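PDB 4S3J: cortical-lytic enzyme, which hydrolyses partially degraded cortex peptidoglycan during spore germination, acting as an N-acetylglucosaminidase that recognises the muramic acid delta-lactam of spore walls. Local coordinates for residues K102-S107 with N424-K430; Y64-T69 with N395-E399; K30-L34 with P415-R419. Residue numbers count along the deposited sequence, not the author numbering.

Contact 1 (K102-S107 with N424-K430); sequences KRSVES and NFTITKK
Backbone pairing comes first. Residues 102-107 are extended throughout; Asn424 ends helix 415-424, Phe425 (-137/158) is the first to leave helical geometry, and the chain stays extended to Lys429. The two run parallel where they pair, with Ser104 opposite Thr426 (CA-CA 4.5 Å) and Val105 opposite Ile427 (5.2 Å). Three backbone hydrogen bonds join them: Thr426 N to Arg103 O (3.0 Å), Val105 N to Thr426 O (2.9 Å) and Thr428 N to Val105 O (2.9 Å). A CA-H...O contact from Ser104 CA to Thr426 O (3.2 Å) adds to this ladder.

Apolar packing occupies the face of Val105 and Ile427. Val105 (chi1 p) lays its CB over the Phe425 ring as a CH-pi contact, 4.2 Å from the ring centroid; Val105 CG1 lies 3.4 Å from Phe425 CB and 4.2 Å from Ile427 CG1. Compact, beta-branched Val105 suits an extended strand and fits against the ring face, beside Ile427, and Met397 closes over it. Ser104 and Thr426, on the other face, are exposed and suitably polar.

Charge and water serve the ends. Glu106 OE2 meets Lys430 NZ in a 3.0 Å salt bridge. Water 1 links Lys102 NZ (2.5 Å) to Phe425 O (3.0 Å), while that amine also bonds Val422 O; water 2 joins Arg103 N (2.9 Å) to Asn424 O (2.7 Å).

The C-terminal tail thus adds a short parallel strand beside the first strand of the TIM barrel, the fold characteristic of glycosyl hydrolase family 18.

Contact 2 (Y64-T69 with N395-E399); sequences YRISQT and NLMKE
A polar, surface-lying helix-to-helix contact joins the second LysM domain to the catalytic domain: helix 63-70 of the former crosses helix 387-400 of the latter. Over the segments 64-69 and 395-399 the axes come within 10.1 Å at a signed angle of 83°, so the helices meet almost at right angles, with Gln68 and Asn395 nearest (CA-CA 5.8 Å). Asn395 (chi1 m) points toward helix 63-70; its ND2 donates to Thr69 OG1 at 3.1 Å, and its OD1 receives Gln391 NE2. A short amide suits this close approach, its CG lying 3.7 Å from Gln68 CB.

LysM domains have a beta-alpha-alpha-beta fold, and 63-70 is the first of the two helices here. Ile66 and Ser67 pack on its partner, helix 74-80, leaving Tyr64, Arg65, Gln68 and Thr69 to meet the barrel's helix.

Lys398, fully extended beyond chi1 m, is long enough to bring NZ to Gln68 O (2.9 Å); the same amine bonds Asn71 OD1 and Asn424 OD1, and its cation lies against Phe425. Farther along, Tyr64 (chi1 t) reaches out so that its OH donates a very short 2.5 Å hydrogen bond to Glu399 OE2, the carboxylate lying at the edge of the ring. Arg65, also t at chi1, presents a guanidinium face to Asn395 ND2, while its NH1 bonds Ser392 OG.

Contact 3 (K30-L34 with P415-R419); sequences KDNGL and PQNWR
A Schellman motif ends helix 25-31 of the first LysM domain, and this turn rests against the start of helix 415-424. Gly33, the C-prime residue, has positive phi (57/40) and gives its N to Lys30 O at 3.3 Å, while Leu34 N turns back to Val29 O. Glycine suits both demands here: it adopts this conformation readily, and a CB would clash with Pro415 CG, which lies 3.7 Å from Gly33 N and from Asn32 C. Asn32 and Pro415 are nearest in the backbone (CA-CA 5.8 Å). Gln416 NE2 donates to Asn32 OD1 at 3.0 Å, an oxygen that also accepts Ile47 N of strand 45-49. Arg419 (chi1 t, chi2 p) sets NH1 3.6 Å from Asp31 OD1, a long salt bridge spanned by water 4 and water 5; its NE pairs with Glu423. Water 3 donates to Asp31 O (2.6 Å) and weakly to Pro415 O (3.5 Å). With one direct hydrogen bond and several bridging waters, this domain contact is partly solvated rather than dry.

How the contacts relate
From the N terminus, the chain first lays down 30-34 in the first LysM domain, then 64-69 in the second, then 102-107 as it enters the barrel. Their partners follow after the bulk of the catalytic domain, in the order 395-399, 415-419, 424-430. Contact 2 therefore falls wholly within the span of contact 3, whereas contact 1 crosses both. Contacts 2 and 3 fasten one LysM domain each to successive helices of the barrel; contact 1 ties the barrel's opening strand to the chain's end. Contacts 1 and 2 touch, through Asn424 with Lys398 and Val105 with Met397; contact 3 stands apart, although helix 415-424 leads directly into strand 426-427.

Contact 1 (K102-S107 with N424-K430)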
loop_
_atom_site.group_PDB
_atom_site.type_symbol
_atom_site.label_atom_id
_atom_site.label_comp_id
_atom_site.label_asym_id
_atom_site.label_seq_id
_atom_site.Cartn_x
_atom_site.Cartn_y
_atom_site.Cartn_z
ATOM N N LYS A 102 -9.366 18.170 -4.039
ATOM C CA LYS A 102 -9.090 16.752 -3.781
ATOM C C LYS A 102 -10.022 15.855 -4.538
ATOM O O LYS A 102 -11.208 16.152 -4.647
ATOM C CB LYS A 102 -9.241 16.441 -2.290
ATOM C CG LYS A 102 -8.219 17.057 -1.407
ATOM C CD LYS A 102 -8.644 17.040 0.056
ATOM C CE LYS A 102 -8.737 15.698 0.675
ATOM N NZ LYS A 102 -8.910 15.854 2.150
ATOM N N ARG A 103 -9.452 14.844 -5.187
ATOM C CA ARG A 103 -10.251 13.750 -5.745
ATOM C C ARG A 103 -10.446 12.668 -4.689
ATOM O O ARG A 103 -9.737 12.631 -3.663
ATOM C CB ARG A 103 -9.617 13.184 -7.019
ATOM C CG ARG A 103 -8.199 12.680 -6.915
ATOM C CD ARG A 103 -7.691 12.301 -8.299
ATOM N NE ARG A 103 -7.472 10.900 -8.695
ATOM C CZ ARG A 103 -8.028 9.791 -8.205
ATOM N NH1 ARG A 103 -8.913 9.792 -7.216
ATOM N NH2 ARG A 103 -7.674 8.635 -8.752
ATOM N N SER A 104 -11.466 11.840 -4.917
ATOM C CA SER A 104 -11.799 10.725 -4.042
ATOM C C SER A 104 -10.862 9.565 -4.304
ATOM O O SER A 104 -10.311 9.433 -5.399
ATOM C CB SER A 104 -13.248 10.267 -4.253
ATOM O OG SER A 104 -14.156 11.241 -3.781
ATOM N N VAL A 105 -10.699 8.727 -3.293
ATOM C CA VAL A 105 -9.913 7.499 -3.418
ATOM C C VAL A 105 -10.585 6.392 -2.609
ATOM O O VAL A 105 -11.254 6.656 -1.608
ATOM C CB VAL A 105 -8.441 7.724 -2.936
ATOM C CG1 VAL A 105 -8.345 7.812 -1.412
ATOM C CG2 VAL A 105 -7.527 6.647 -3.457
ATOM N N GLU A 106 -10.415 5.148 -3.039
ATOM C CA GLU A 106 -10.760 4.009 -2.200
ATOM C C GLU A 106 -9.465 3.416 -1.679
ATOM O O GLU A 106 -8.491 3.310 -2.420
ATOM C CB GLU A 106 -11.590 2.966 -2.958
ATOM C CG GLU A 106 -12.945 3.526 -3.381
ATOM C CD GLU A 106 -13.970 2.491 -3.813
ATOM O OE1 GLU A 106 -13.685 1.290 -3.756
ATOM O OE2 GLU A 106 -15.088 2.901 -4.183
ATOM N N SER A 107 -9.460 3.075 -0.395
ATOM C CA SER A 107 -8.286 2.529 0.274
ATOM C C SER A 107 -8.627 1.177 0.872
ATOM O O SER A 107 -9.707 1.003 1.416
ATOM C CB SER A 107 -7.807 3.492 1.365
ATOM O OG SER A 107 -8.861 3.733 2.280
ATOM N N ASN A 424 -4.143 14.221 0.859
ATOM C CA ASN A 424 -4.134 14.169 -0.604
ATOM C C ASN A 424 -5.472 13.926 -1.250
ATOM O O ASN A 424 -5.699 14.377 -2.361
ATOM C CB ASN A 424 -3.190 13.063 -1.078
ATOM C CG ASN A 424 -1.770 13.544 -1.258
ATOM O OD1 ASN A 424 -1.367 13.926 -2.353
ATOM N ND2 ASN A 424 -0.983 13.504 -0.184
ATOM N N PHE A 425 -6.314 13.171 -0.551
ATOM C CA PHE A 425 -7.542 12.612 -1.084
ATOM C C PHE A 425 -8.705 12.720 -0.124
ATOM O O PHE A 425 -8.531 12.776 1.093
ATOM C CB PHE A 425 -7.382 11.112 -1.394
ATOM C CG PHE A 425 -6.290 10.771 -2.381
ATOM C CD1 PHE A 425 -6.428 11.063 -3.725
ATOM C CD2 PHE A 425 -5.141 10.107 -1.957
ATOM C CE1 PHE A 425 -5.437 10.728 -4.622
ATOM C CE2 PHE A 425 -4.157 9.758 -2.857
ATOM C CZ PHE A 425 -4.301 10.067 -4.183
ATOM N N THR A 426 -9.912 12.658 -0.684
ATOM C CA THR A 426 -11.093 12.370 0.101
ATOM C C THR A 426 -11.260 10.863 0.143
ATOM O O THR A 426 -11.336 10.234 -0.891
ATOM C CB THR A 426 -12.334 13.023 -0.510
ATOM O OG1 THR A 426 -12.165 14.444 -0.482
ATOM C CG2 THR A 426 -13.559 12.660 0.258
ATOM N N ILE A 427 -11.231 10.278 1.330
ATOM C CA ILE A 427 -11.300 8.816 1.443
ATOM C C ILE A 427 -12.763 8.386 1.437
ATOM O O ILE A 427 -13.542 8.771 2.304
ATOM C CB ILE A 427 -10.588 8.321 2.717
ATOM C CG1 ILE A 427 -9.108 8.735 2.659
ATOM C CG2 ILE A 427 -10.760 6.827 2.899
ATOM C CD1 ILE A 427 -8.380 8.520 3.920
ATOM N N THR A 428 -13.119 7.567 0.457
ATOM C CA THR A 428 -14.479 7.081 0.308
ATOM C C THR A 428 -14.860 6.153 1.448
ATOM O O THR A 428 -14.124 5.217 1.768
ATOM C CB THR A 428 -14.624 6.347 -1.018
ATOM O OG1 THR A 428 -14.390 7.261 -2.093
ATOM C CG2 THR A 428 -16.018 5.724 -1.174
ATOM N N LYS A 429 -16.006 6.425 2.064
ATOM C CA LYS A 429 -16.588 5.534 3.059
ATOM C C LYS A 429 -17.951 5.088 2.545
ATOM O O LYS A 429 -18.785 5.920 2.191
ATOM C CB LYS A 429 -16.727 6.215 4.416
ATOM C CG LYS A 429 -15.406 6.531 5.103
ATOM C CD LYS A 429 -14.712 5.257 5.563
ATOM C CE LYS A 429 -14.160 5.387 6.965
ATOM N NZ LYS A 429 -13.550 4.129 7.442
ATOM N N LYS A 430 -18.162 3.779 2.487
ATOM C CA LYS A 430 -19.387 3.235 1.936
ATOM C C LYS A 430 -20.280 2.639 3.013
ATOM O O LYS A 430 -21.431 2.295 2.739
ATOM C CB LYS A 430 -19.076 2.178 0.880
ATOM C CG LYS A 430 -18.304 2.752 -0.277
ATOM C CD LYS A 430 -18.438 1.908 -1.516
ATOM C CE LYS A 430 -17.151 1.292 -1.958
ATOM N NZ LYS A 430 -17.234 0.995 -3.420
HETATM O O HOH W 1 -9.919 14.016 3.428
HETATM O O HOH W 2 -6.569 14.329 -4.893
#

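Contact 2 (Y64-T69 with N395-E399)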
loop_
_atom_site.group_PDB
_atom_site.type_symbol
_atom_site.label_atom_id
_atom_site.label_comp_id
_atom_site.label_asym_id
_atom_site.label_seq_id
_atom_site.Cartn_x
_atom_site.Cartn_y
_atom_site.Cartn_z
ATOM N N TYR A 64 5.852 20.994 -11.536
ATOM C CA TYR A 64 4.932 19.926 -11.897
ATOM C C TYR A 64 4.625 19.013 -10.691
ATOM O O TYR A 64 3.454 18.734 -10.394
ATOM C CB TYR A 64 5.497 19.104 -13.056
ATOM C CG TYR A 64 4.612 17.936 -13.396
ATOM C CD1 TYR A 64 3.462 18.110 -14.146
ATOM C CD2 TYR A 64 4.914 16.664 -12.934
ATOM C CE1 TYR A 64 2.640 17.031 -14.439
ATOM C CE2 TYR A 64 4.109 15.599 -13.217
ATOM C CZ TYR A 64 2.976 15.788 -13.969
ATOM O OH TYR A 64 2.181 14.696 -14.236
ATOM N N ARG A 65 5.659 18.559 -9.986
ATOM C CA ARG A 65 5.447 17.671 -8.837
ATOM C C ARG A 65 4.621 18.360 -7.756
ATOM O O ARG A 65 3.699 17.781 -7.191
ATOM C CB ARG A 65 6.773 17.193 -8.233
ATOM C CG ARG A 65 6.574 16.291 -7.014
ATOM C CD ARG A 65 7.895 15.914 -6.341
ATOM N NE ARG A 65 7.697 15.160 -5.098
ATOM C CZ ARG A 65 7.536 13.836 -5.038
ATOM N NH1 ARG A 65 7.539 13.127 -6.153
ATOM N NH2 ARG A 65 7.367 13.224 -3.858
ATOM N N ILE A 66 4.973 19.600 -7.446
ATOM C CA ILE A 66 4.282 20.304 -6.381
ATOM C C ILE A 66 2.799 20.508 -6.730
ATOM O O ILE A 66 1.924 20.409 -5.857
ATOM C CB ILE A 66 4.989 21.654 -6.100
ATOM C CG1 ILE A 66 6.419 21.401 -5.620
ATOM C CG2 ILE A 66 4.186 22.502 -5.104
ATOM C CD1 ILE A 66 7.330 22.621 -5.732
ATOM N N SER A 67 2.517 20.808 -7.997
ATOM C CA SER A 67 1.137 20.965 -8.454
ATOM C C SER A 67 0.379 19.637 -8.335
ATOM O O SER A 67 -0.782 19.630 -7.936
ATOM C CB SER A 67 1.102 21.520 -9.880
ATOM O OG SER A 67 1.571 20.611 -10.854
ATOM N N GLN A 68 1.031 18.529 -8.661
ATOM C CA GLN A 68 0.383 17.229 -8.504
ATOM C C GLN A 68 0.108 16.955 -7.036
ATOM O O GLN A 68 -0.984 16.537 -6.666
ATOM C CB GLN A 68 1.234 16.089 -9.082
ATOM C CG GLN A 68 1.291 16.044 -10.594
ATOM C CD GLN A 68 -0.085 15.809 -11.217
ATOM O OE1 GLN A 68 -0.807 14.899 -10.817
ATOM N NE2 GLN A 68 -0.456 16.646 -12.178
ATOM N N THR A 69 1.097 17.210 -6.188
ATOM C CA THR A 69 0.945 16.944 -4.781
ATOM C C THR A 69 -0.242 17.702 -4.193
ATOM O O THR A 69 -1.056 17.110 -3.489
ATOM C CB THR A 69 2.227 17.318 -4.005
ATOM O OG1 THR A 69 3.290 16.438 -4.382
ATOM C CG2 THR A 69 2.022 17.230 -2.480
ATOM N N ASN A 395 0.860 10.679 -6.325
ATOM C CA ASN A 395 0.856 11.485 -7.555
ATOM C C ASN A 395 0.727 10.594 -8.803
ATOM O O ASN A 395 0.061 10.959 -9.778
ATOM C CB ASN A 395 2.105 12.347 -7.635
ATOM C CG ASN A 395 2.100 13.474 -6.611
ATOM O OD1 ASN A 395 1.101 13.702 -5.908
ATOM N ND2 ASN A 395 3.219 14.165 -6.505
ATOM N N LEU A 396 1.348 9.415 -8.771
ATOM C CA LEU A 396 1.187 8.458 -9.868
ATOM C C LEU A 396 -0.280 8.026 -10.018
ATOM O O LEU A 396 -0.800 7.924 -11.144
ATOM C CB LEU A 396 2.079 7.250 -9.639
ATOM C CG LEU A 396 1.951 6.090 -10.634
ATOM C CD1 LEU A 396 2.342 6.561 -12.044
ATOM C CD2 LEU A 396 2.806 4.920 -10.217
ATOM N N MET A 397 -0.949 7.785 -8.891
ATOM C CA MET A 397 -2.361 7.395 -8.900
ATOM C C MET A 397 -3.187 8.484 -9.562
ATOM O O MET A 397 -4.068 8.201 -10.373
ATOM C CB MET A 397 -2.873 7.147 -7.484
ATOM C CG MET A 397 -2.237 5.934 -6.793
ATOM S SD MET A 397 -2.648 5.872 -5.026
ATOM C CE MET A 397 -4.446 5.862 -5.096
ATOM N N LYS A 398 -2.886 9.723 -9.217
ATOM C CA LYS A 398 -3.596 10.858 -9.799
ATOM C C LYS A 398 -3.392 10.928 -11.306
ATOM O O LYS A 398 -4.360 11.107 -12.064
ATOM C CB LYS A 398 -3.133 12.174 -9.149
ATOM C CG LYS A 398 -3.441 12.264 -7.659
ATOM C CD LYS A 398 -2.845 13.503 -7.036
ATOM C CE LYS A 398 -2.794 13.406 -5.495
ATOM N NZ LYS A 398 -2.350 14.725 -4.909
ATOM N N GLU A 399 -2.141 10.802 -11.741
ATOM C CA GLU A 399 -1.821 10.890 -13.157
ATOM C C GLU A 399 -2.522 9.794 -13.943
ATOM O O GLU A 399 -3.036 10.042 -15.029
ATOM C CB GLU A 399 -0.315 10.795 -13.380
ATOM C CG GLU A 399 0.490 11.958 -12.836
ATOM C CD GLU A 399 1.982 11.672 -12.851
ATOM O OE1 GLU A 399 2.367 10.495 -12.688
ATOM O OE2 GLU A 399 2.778 12.612 -13.018
#

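Contact 3 (K30-L34 with P415-R419)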
loop_
_atom_site.group_PDB
_atom_site.type_symbol
_atom_site.label_atom_id
_atom_site.label_comp_id
_atom_site.label_asym_id
_atom_site.label_seq_id
_atom_site.Cartn_x
_atom_site.Cartn_y
_atom_site.Cartn_z
ATOM N N LYS A 30 4.120 14.299 17.346
ATOM C CA LYS A 30 2.867 13.560 17.204
ATOM C C LYS A 30 2.631 13.141 15.762
ATOM O O LYS A 30 2.321 11.978 15.503
ATOM C CB LYS A 30 1.677 14.392 17.700
ATOM C CG LYS A 30 0.344 13.614 17.655
ATOM C CD LYS A 30 -0.888 14.488 17.876
ATOM C CE LYS A 30 -1.119 14.792 19.350
ATOM N NZ LYS A 30 -1.621 13.594 20.098
ATOM N N ASP A 31 2.765 14.084 14.833
ATOM C CA ASP A 31 2.477 13.814 13.426
ATOM C C ASP A 31 3.380 12.761 12.815
ATOM O O ASP A 31 3.004 12.110 11.837
ATOM C CB ASP A 31 2.590 15.088 12.592
ATOM C CG ASP A 31 1.518 16.106 12.920
ATOM O OD1 ASP A 31 0.510 15.735 13.559
ATOM O OD2 ASP A 31 1.663 17.269 12.494
ATOM N N ASN A 32 4.576 12.606 13.361
ATOM C CA ASN A 32 5.551 11.691 12.796
ATOM C C ASN A 32 5.804 10.456 13.655
ATOM O O ASN A 32 6.737 9.690 13.371
ATOM C CB ASN A 32 6.849 12.454 12.557
ATOM C CG ASN A 32 6.695 13.491 11.470
ATOM O OD1 ASN A 32 6.732 13.174 10.292
ATOM N ND2 ASN A 32 6.507 14.745 11.868
ATOM N N GLY A 33 5.006 10.301 14.709
ATOM C CA GLY A 33 5.114 9.137 15.577
ATOM C C GLY A 33 6.501 8.990 16.160
ATOM O O GLY A 33 7.039 7.888 16.260
ATOM N N LEU A 34 7.105 10.110 16.535
ATOM C CA LEU A 34 8.435 10.059 17.076
ATOM C C LEU A 34 8.445 9.717 18.552
ATOM O O LEU A 34 7.498 10.000 19.279
ATOM C CB LEU A 34 9.139 11.406 16.906
ATOM C CG LEU A 34 9.183 11.962 15.485
ATOM C CD1 LEU A 34 9.842 13.349 15.487
ATOM C CD2 LEU A 34 9.949 11.038 14.578
ATOM N N PRO A 415 3.290 6.515 10.387
ATOM C CA PRO A 415 2.183 7.459 10.616
ATOM C C PRO A 415 1.997 8.445 9.469
ATOM O O PRO A 415 0.885 8.865 9.176
ATOM C CB PRO A 415 2.590 8.219 11.889
ATOM C CG PRO A 415 3.850 7.616 12.366
ATOM C CD PRO A 415 4.383 6.635 11.373
ATOM N N GLN A 416 3.093 8.811 8.818
ATOM C CA GLN A 416 3.019 9.805 7.765
ATOM C C GLN A 416 2.201 9.303 6.581
ATOM O O GLN A 416 1.587 10.087 5.876
ATOM C CB GLN A 416 4.408 10.202 7.292
ATOM C CG GLN A 416 5.275 10.782 8.374
ATOM C CD GLN A 416 6.140 9.770 9.071
ATOM O OE1 GLN A 416 5.913 8.556 8.999
ATOM N NE2 GLN A 416 7.146 10.264 9.780
ATOM N N ASN A 417 2.215 7.994 6.330
ATOM C CA ASN A 417 1.429 7.470 5.225
ATOM C C ASN A 417 -0.057 7.792 5.382
ATOM O O ASN A 417 -0.725 8.233 4.430
ATOM C CB ASN A 417 1.636 5.955 5.104
ATOM C CG ASN A 417 0.670 5.329 4.135
ATOM O OD1 ASN A 417 0.769 5.565 2.923
ATOM N ND2 ASN A 417 -0.292 4.566 4.647
ATOM N N TRP A 418 -0.579 7.573 6.583
ATOM C CA TRP A 418 -2.007 7.718 6.809
ATOM C C TRP A 418 -2.416 9.193 6.820
ATOM O O TRP A 418 -3.430 9.558 6.231
ATOM C CB TRP A 418 -2.386 6.991 8.103
ATOM C CG TRP A 418 -1.987 5.541 8.001
ATOM C CD1 TRP A 418 -0.958 4.922 8.636
ATOM C CD2 TRP A 418 -2.586 4.553 7.151
ATOM N NE1 TRP A 418 -0.891 3.591 8.257
ATOM C CE2 TRP A 418 -1.873 3.348 7.336
ATOM C CE3 TRP A 418 -3.658 4.568 6.261
ATOM C CZ2 TRP A 418 -2.213 2.175 6.663
ATOM C CZ3 TRP A 418 -3.983 3.404 5.597
ATOM C CH2 TRP A 418 -3.270 2.232 5.807
ATOM N N ARG A 419 -1.585 10.045 7.406
ATOM C CA ARG A 419 -1.858 11.476 7.377
ATOM C C ARG A 419 -1.799 12.007 5.944
ATOM O O ARG A 419 -2.638 12.804 5.548
ATOM C CB ARG A 419 -0.888 12.239 8.274
ATOM C CG ARG A 419 -1.089 13.754 8.191
ATOM C CD ARG A 419 -2.461 14.166 8.724
ATOM N NE ARG A 419 -2.682 15.609 8.640
ATOM C CZ ARG A 419 -2.317 16.484 9.576
ATOM N NH1 ARG A 419 -1.670 16.076 10.665
ATOM N NH2 ARG A 419 -2.570 17.777 9.405
HETATM O O HOH W 3 0.491 11.606 11.280
HETATM O O HOH W 4 -0.999 13.655 11.745
HETATM O O HOH W 5 -1.333 17.741 13.175
HETATM O O HOH W 6 -0.564 18.952 12.073
#